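Type-iv like pilin ttha1222 (Thermus thermophilus, PDB 5G2F) is a competence-associated type IV-like pilin, seen here as the soluble part of a longer membrane protein, and probably contributes to a pilus structure involved in DNA uptake. Local coordinates at the interface of chains A and B. Sequence-based numbering; all coordinates share one arbitrary frame. Chains: chain A/B, Type-iv like pilin ttha1222.

The three contacts follow the N-terminal helix of chain B as it crosses chain A. Contacts 1 and 2 lie at the two ends, about 13 Å apart between the centres of their C-alpha atoms; contact 3 lies between them, about 6 Å from contact 1 and 7 Å from contact 2. B:Ala5 belongs to contacts 1 and 3, while A:Gln21, B:Ser9 and B:Tyr10 belong to contacts 2 and 3. The pairing is not an exact two-fold: A:Asn13 serves contact 1 and its copy B:Asn13 contact 2, with different partners. Subunits in a pilus need not pack this way, since the interface may belong to the crystal.

Contact 1: the interface of chains A and B. Residues chain A 13, 16; chain B 2, 5.
A:Asn13 meets the methyl group of B:Ala2 with the oxygen branch of its amide, in a light contact that illustrates how a small residue can fit beside a helix. Nearest the backbone, CB of A:Asn13 lies 4.2 Å from CB of B:Ala2. CG lies anti to the carbonyl carbon and beside the backbone N (chi1 -80°), which brings the amide carbon to 4.1 Å from CB of B:Ala2. At the end of the side chain the two branches part company: the amide oxygen OD1 comes nearest, 3.5 Å from that same CB, whereas the amide nitrogen ND2 points away and stays 5.0 Å from it. The backbone O of A:Asn13 approaches the methyl from further along the helix, 4.0 Å from CB of B:Ala2. A:Leu16 adds its CB at 4.2 Å from CB of B:Ala2, so the methyl rests between neighbouring turns of chain A. B:Ala5 merely brushes the patch, its CB 4.3 Å from O of A:Asn13, with little of its surface hidden. The site lies on the later turns of helix 3-19 of chain A; opposite stands B:Ala2, just ahead of helix 3-20 of chain B, near the end where the full-length pilin would continue into its N-terminal membrane-embedded helix.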
ATOM      1  N   ASN A  13     -10.971  -7.782   8.943  1.00 33.27           N
ATOM      2  CA  ASN A  13     -10.854  -6.315   9.100  1.00 33.89           C
ATOM      3  C   ASN A  13     -10.289  -5.601   7.868  1.00 32.04           C
ATOM      4  O   ASN A  13     -10.765  -4.500   7.535  1.00 29.73           O
ATOM      5  CB  ASN A  13     -10.080  -5.958  10.389  1.00 38.18           C
ATOM      6  CG  ASN A  13     -10.958  -6.041  11.619  1.00 44.07           C
ATOM      7  OD1 ASN A  13     -12.151  -5.741  11.564  1.00 55.74           O
ATOM      8  ND2 ASN A  13     -10.369  -6.418  12.753  1.00 53.74           N
ATOM      9  N   LEU A  16     -13.340  -5.524   5.482  1.00 30.26           N
ATOM     10  CA  LEU A  16     -14.263  -4.447   5.922  1.00 32.42           C
ATOM     11  C   LEU A  16     -13.740  -3.058   5.565  1.00 32.17           C
ATOM     12  O   LEU A  16     -14.482  -2.217   5.072  1.00 29.87           O
ATOM     13  CB  LEU A  16     -14.524  -4.495   7.416  1.00 34.35           C
ATOM     14  CG  LEU A  16     -15.418  -5.639   7.881  1.00 41.40           C
ATOM     15  CD1 LEU A  16     -15.302  -5.830   9.387  1.00 44.95           C
ATOM     16  CD2 LEU A  16     -16.866  -5.391   7.482  1.00 44.18           C
TER
ATOM     17  N   ALA B   2     -14.167  -1.555  12.032  1.00 61.71           N
ATOM     18  CA  ALA B   2     -12.767  -1.403  11.549  1.00 57.40           C
ATOM     19  C   ALA B   2     -12.571   0.013  11.014  1.00 52.04           C
ATOM     20  O   ALA B   2     -12.116   0.164   9.901  1.00 48.05           O
ATOM     21  CB  ALA B   2     -12.458  -2.439  10.457  1.00 59.03           C
ATOM     22  N   ALA B   5      -8.855   1.028  10.512  1.00 34.24           N
ATOM     23  CA  ALA B   5      -8.409   0.420   9.255  1.00 34.61           C
ATOM     24  C   ALA B   5      -9.012   1.131   8.031  1.00 31.00           C
ATOM     25  O   ALA B   5      -8.336   1.345   7.048  1.00 30.08           O
ATOM     26  CB  ALA B   5      -8.742  -1.061   9.241  1.00 35.57           C
TER

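Contact 2: the interface of chains A and B. Residues chain A 21, 30, 33; chain B 9-10, 13, 16.
B:Asn13 pushes its amide between A:Pro30 and A:Leu33, crossing both side chains at about a right angle. The tight packing is dry: CG of the A:Pro30 ring lies 3.6 Å from the amide carbon CG of B:Asn13, and on the A:Leu33 side the oxygen branch, OD1, sits 3.4 Å from CB of A:Leu33. With its CG anti to the backbone N (chi1 -176°), A:Leu33 reaches along the helix surface and sets CD2 4.0 Å from CB of B:Ser9. The nitrogen branch of the same amide faces water instead. Water 1 joins the chains there, 2.7 Å from the backbone O of A:Pro30 and 3.1 Å from ND2 of B:Asn13, the latter bond being fairly straight at 163°. Apart from this wedge, the side chain of A:Gln21 bends at chi2 and lays its amide against B:Ser9, whose hydroxyl OG lies over the amide face, 3.0 Å from NE2, a close polar contact and at most a weak bond. OE1 turns to the edge of the B:Tyr10 ring, in its plane, and lies 3.4 Å from CA of B:Tyr10. An alanine in place of A:Gln21 has no amide to cover the B:Ser9 hydroxyl and would probably open a gap beside the backbone of B:Tyr10. Chain A contributes the long loop between helix 3-19 and strand 47-54, which lies against the outer face of helix 3-20 of chain B.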
ATOM      1  N   GLN A  21     -14.223   1.641   1.039  1.00 27.63           N
ATOM      2  CA  GLN A  21     -13.677   2.499   0.002  1.00 28.54           C
ATOM      3  C   GLN A  21     -14.415   2.372  -1.313  1.00 26.96           C
ATOM      4  O   GLN A  21     -14.038   3.021  -2.264  1.00 24.68           O
ATOM      5  CB  GLN A  21     -12.257   2.087  -0.348  1.00 32.04           C
ATOM      6  CG  GLN A  21     -11.367   1.652   0.796  1.00 38.47           C
ATOM      7  CD  GLN A  21     -10.962   2.782   1.684  1.00 40.64           C
ATOM      8  OE1 GLN A  21     -10.465   3.782   1.193  1.00 44.90           O
ATOM      9  NE2 GLN A  21     -11.085   2.595   3.013  1.00 40.92           N
ATOM     10  N   PRO A  30     -10.603   1.343  -5.333  1.00 32.56           N
ATOM     11  CA  PRO A  30      -9.265   1.658  -5.877  1.00 32.68           C
ATOM     12  C   PRO A  30      -8.442   0.383  -5.891  1.00 30.78           C
ATOM     13  O   PRO A  30      -8.352  -0.339  -4.896  1.00 33.49           O
ATOM     14  CB  PRO A  30      -8.707   2.703  -4.918  1.00 37.92           C
ATOM     15  CG  PRO A  30      -9.577   2.633  -3.709  1.00 42.34           C
ATOM     16  CD  PRO A  30     -10.833   1.914  -4.003  1.00 35.07           C
ATOM     17  N   LEU A  33      -4.079  -0.567  -4.125  1.00 35.85           N
ATOM     18  CA  LEU A  33      -3.669  -0.882  -2.739  1.00 36.24           C
ATOM     19  C   LEU A  33      -3.525  -2.415  -2.639  1.00 37.32           C
ATOM     20  O   LEU A  33      -4.513  -3.131  -2.380  1.00 36.36           O
ATOM     21  CB  LEU A  33      -4.716  -0.339  -1.786  1.00 34.23           C
ATOM     22  CG  LEU A  33      -4.453  -0.468  -0.281  1.00 37.57           C
ATOM     23  CD1 LEU A  33      -3.115   0.111   0.158  1.00 41.85           C
ATOM     24  CD2 LEU A  33      -5.569   0.186   0.511  1.00 36.61           C
TER
ATOM     25  N   SER B   9      -6.448   3.024   5.448  1.00 29.36           N
ATOM     26  CA  SER B   9      -6.465   2.555   4.082  1.00 30.77           C
ATOM     27  C   SER B   9      -6.854   3.703   3.121  1.00 30.78           C
ATOM     28  O   SER B   9      -6.300   3.803   2.048  1.00 29.71           O
ATOM     29  CB  SER B   9      -7.329   1.277   3.956  1.00 31.03           C
ATOM     30  OG  SER B   9      -8.661   1.443   4.382  1.00 36.02           O
ATOM     31  N   TYR B  10      -7.766   4.582   3.532  1.00 30.57           N
ATOM     32  CA  TYR B  10      -8.092   5.729   2.731  1.00 30.95           C
ATOM     33  C   TYR B  10      -6.857   6.605   2.528  1.00 28.52           C
ATOM     34  O   TYR B  10      -6.552   7.041   1.398  1.00 28.21           O
ATOM     35  CB  TYR B  10      -9.200   6.578   3.374  1.00 29.44           C
ATOM     36  CG  TYR B  10      -9.568   7.823   2.568  1.00 29.96           C
ATOM     37  CD1 TYR B  10     -10.272   7.737   1.385  1.00 30.53           C
ATOM     38  CD2 TYR B  10      -9.221   9.094   3.025  1.00 27.96           C
ATOM     39  CE1 TYR B  10     -10.631   8.889   0.663  1.00 29.77           C
ATOM     40  CE2 TYR B  10      -9.561  10.228   2.329  1.00 29.62           C
ATOM     41  CZ  TYR B  10     -10.261  10.130   1.145  1.00 31.02           C
ATOM     42  OH  TYR B  10     -10.625  11.258   0.459  1.00 31.39           O
ATOM     43  N   ASN B  13      -4.600   5.138   0.027  1.00 30.21           N
ATOM     44  CA  ASN B  13      -5.171   5.374  -1.315  1.00 30.65           C
ATOM     45  C   ASN B  13      -4.990   6.822  -1.816  1.00 28.61           C
ATOM     46  O   ASN B  13      -4.727   7.049  -3.015  1.00 28.04           O
ATOM     47  CB  ASN B  13      -6.652   4.869  -1.378  1.00 31.21           C
ATOM     48  CG  ASN B  13      -6.738   3.339  -1.613  1.00 33.58           C
ATOM     49  OD1 ASN B  13      -5.913   2.783  -2.315  1.00 33.81           O
ATOM     50  ND2 ASN B  13      -7.790   2.679  -1.108  1.00 32.72           N
ATOM     51  N   LEU B  16      -1.389   6.914  -3.002  1.00 32.05           N
ATOM     52  CA  LEU B  16      -1.244   6.262  -4.284  1.00 31.89           C
ATOM     53  C   LEU B  16      -1.779   7.146  -5.398  1.00 34.96           C
ATOM     54  O   LEU B  16      -1.210   7.212  -6.480  1.00 35.63           O
ATOM     55  CB  LEU B  16      -1.970   4.887  -4.290  1.00 33.34           C
ATOM     56  CG  LEU B  16      -1.285   3.759  -3.505  1.00 35.37           C
ATOM     57  CD1 LEU B  16      -2.239   2.609  -3.186  1.00 39.41           C
ATOM     58  CD2 LEU B  16      -0.081   3.232  -4.282  1.00 39.14           C
TER
HETATM   59  O   HOH W   1      -8.558  -0.153  -2.170  1.00 35.35           O

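Contact 3: the interface of chains A and B. Residues chain A 17, 21, 40; chain B 5-6, 9-10, 44.
A:Gln21 and B:Ala6 are joined by a hydrogen bond where the N-terminal helices of two pilin subunits, members of the PilA4 family, pack together. The amide nitrogen NE2 of A:Gln21 reaches the backbone O of B:Ala6 at 3.2 Å, in the carbonyl plane and on a lone pair. Within chain A the same nitrogen donates to O of A:Ala17 at 3.0 Å, from above that carbonyl plane; both acceptors lie close to the plane of the A:Gln21 amide, and the paired bonds should fix its rotation. CG of B:Pro44, in a loop of chain B, makes a van der Waals contact with this NE2 at 3.6 Å. B:Ser9 has a torsion (chi1 58°) that turns its hydroxyl back over its own helix, OG donating chiefly to O of B:Ala5 at 2.7 Å; its bond to O of B:Ala6, at 3.0 Å, is secondary and poorly directed. Apolar contacts fill the other side. The methyls of A:Ala17 and B:Ala5 meet at 3.8 Å, side chains small enough to let the backbones come near. CB of B:Ala5 also lies 3.5 Å from the backbone C of A:Phe40. The A:Phe40 ring receives, within chain A, A:Ala17 CB at its edge, in plane, and offers CE1 to CB of B:Ser9 at 3.6 Å.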
ATOM      1  N   ALA A  17     -12.445  -2.860   5.733  1.00 31.77           N
ATOM      2  CA  ALA A  17     -11.833  -1.593   5.330  1.00 31.98           C
ATOM      3  C   ALA A  17     -11.917  -1.332   3.818  1.00 31.36           C
ATOM      4  O   ALA A  17     -12.200  -0.204   3.369  1.00 27.62           O
ATOM      5  CB  ALA A  17     -10.382  -1.545   5.800  1.00 34.99           C
ATOM      6  N   GLN A  21     -14.223   1.641   1.039  1.00 27.63           N
ATOM      7  CA  GLN A  21     -13.677   2.499   0.002  1.00 28.54           C
ATOM      8  C   GLN A  21     -14.415   2.372  -1.313  1.00 26.96           C
ATOM      9  O   GLN A  21     -14.038   3.021  -2.264  1.00 24.68           O
ATOM     10  CB  GLN A  21     -12.257   2.087  -0.348  1.00 32.04           C
ATOM     11  CG  GLN A  21     -11.367   1.652   0.796  1.00 38.47           C
ATOM     12  CD  GLN A  21     -10.962   2.782   1.684  1.00 40.64           C
ATOM     13  OE1 GLN A  21     -10.465   3.782   1.193  1.00 44.90           O
ATOM     14  NE2 GLN A  21     -11.085   2.595   3.013  1.00 40.92           N
ATOM     15  N   PHE A  40      -4.049  -1.112   7.822  1.00 37.54           N
ATOM     16  CA  PHE A  40      -5.288  -1.760   8.188  1.00 37.00           C
ATOM     17  C   PHE A  40      -5.422  -2.064   9.659  1.00 39.76           C
ATOM     18  O   PHE A  40      -5.910  -3.137  10.070  1.00 37.80           O
ATOM     19  CB  PHE A  40      -5.481  -3.049   7.368  1.00 35.15           C
ATOM     20  CG  PHE A  40      -5.634  -2.822   5.899  1.00 33.30           C
ATOM     21  CD1 PHE A  40      -6.884  -2.522   5.350  1.00 32.33           C
ATOM     22  CD2 PHE A  40      -4.550  -2.853   5.061  1.00 34.21           C
ATOM     23  CE1 PHE A  40      -7.035  -2.302   4.009  1.00 29.81           C
ATOM     24  CE2 PHE A  40      -4.701  -2.644   3.711  1.00 33.62           C
ATOM     25  CZ  PHE A  40      -5.958  -2.375   3.177  1.00 31.70           C
TER
ATOM     26  N   ALA B   5      -8.855   1.028  10.512  1.00 34.24           N
ATOM     27  CA  ALA B   5      -8.409   0.420   9.255  1.00 34.61           C
ATOM     28  C   ALA B   5      -9.012   1.131   8.031  1.00 31.00           C
ATOM     29  O   ALA B   5      -8.336   1.345   7.048  1.00 30.08           O
ATOM     30  CB  ALA B   5      -8.742  -1.061   9.241  1.00 35.57           C
ATOM     31  N   ALA B   6     -10.266   1.549   8.108  1.00 32.72           N
ATOM     32  CA  ALA B   6     -10.886   2.215   6.957  1.00 32.67           C
ATOM     33  C   ALA B   6     -10.213   3.574   6.745  1.00 33.60           C
ATOM     34  O   ALA B   6      -9.886   3.946   5.621  1.00 30.79           O
ATOM     35  CB  ALA B   6     -12.377   2.375   7.174  1.00 32.92           C
ATOM     36  N   SER B   9      -6.448   3.024   5.448  1.00 29.36           N
ATOM     37  CA  SER B   9      -6.465   2.555   4.082  1.00 30.77           C
ATOM     38  C   SER B   9      -6.854   3.703   3.121  1.00 30.78           C
ATOM     39  O   SER B   9      -6.300   3.803   2.048  1.00 29.71           O
ATOM     40  CB  SER B   9      -7.329   1.277   3.956  1.00 31.03           C
ATOM     41  OG  SER B   9      -8.661   1.443   4.382  1.00 36.02           O
ATOM     42  N   TYR B  10      -7.766   4.582   3.532  1.00 30.57           N
ATOM     43  CA  TYR B  10      -8.092   5.729   2.731  1.00 30.95           C
ATOM     44  C   TYR B  10      -6.857   6.605   2.528  1.00 28.52           C
ATOM     45  O   TYR B  10      -6.552   7.041   1.398  1.00 28.21           O
ATOM     46  CB  TYR B  10      -9.200   6.578   3.374  1.00 29.44           C
ATOM     47  CG  TYR B  10      -9.568   7.823   2.568  1.00 29.96           C
ATOM     48  CD1 TYR B  10     -10.272   7.737   1.385  1.00 30.53           C
ATOM     49  CD2 TYR B  10      -9.221   9.094   3.025  1.00 27.96           C
ATOM     50  CE1 TYR B  10     -10.631   8.889   0.663  1.00 29.77           C
ATOM     51  CE2 TYR B  10      -9.561  10.228   2.329  1.00 29.62           C
ATOM     52  CZ  TYR B  10     -10.261  10.130   1.145  1.00 31.02           C
ATOM     53  OH  TYR B  10     -10.625  11.258   0.459  1.00 31.39           O
ATOM     54  N   PRO B  44     -14.307   7.085   3.677  1.00 30.29           N
ATOM     55  CA  PRO B  44     -15.079   6.540   4.798  1.00 31.94           C
ATOM     56  C   PRO B  44     -15.481   7.609   5.801  1.00 34.39           C
ATOM     57  O   PRO B  44     -14.715   8.580   6.011  1.00 33.05           O
ATOM     58  CB  PRO B  44     -14.124   5.543   5.438  1.00 32.52           C
ATOM     59  CG  PRO B  44     -13.102   5.244   4.419  1.00 31.60           C
ATOM     60  CD  PRO B  44     -12.976   6.472   3.548  1.00 31.43           C
TER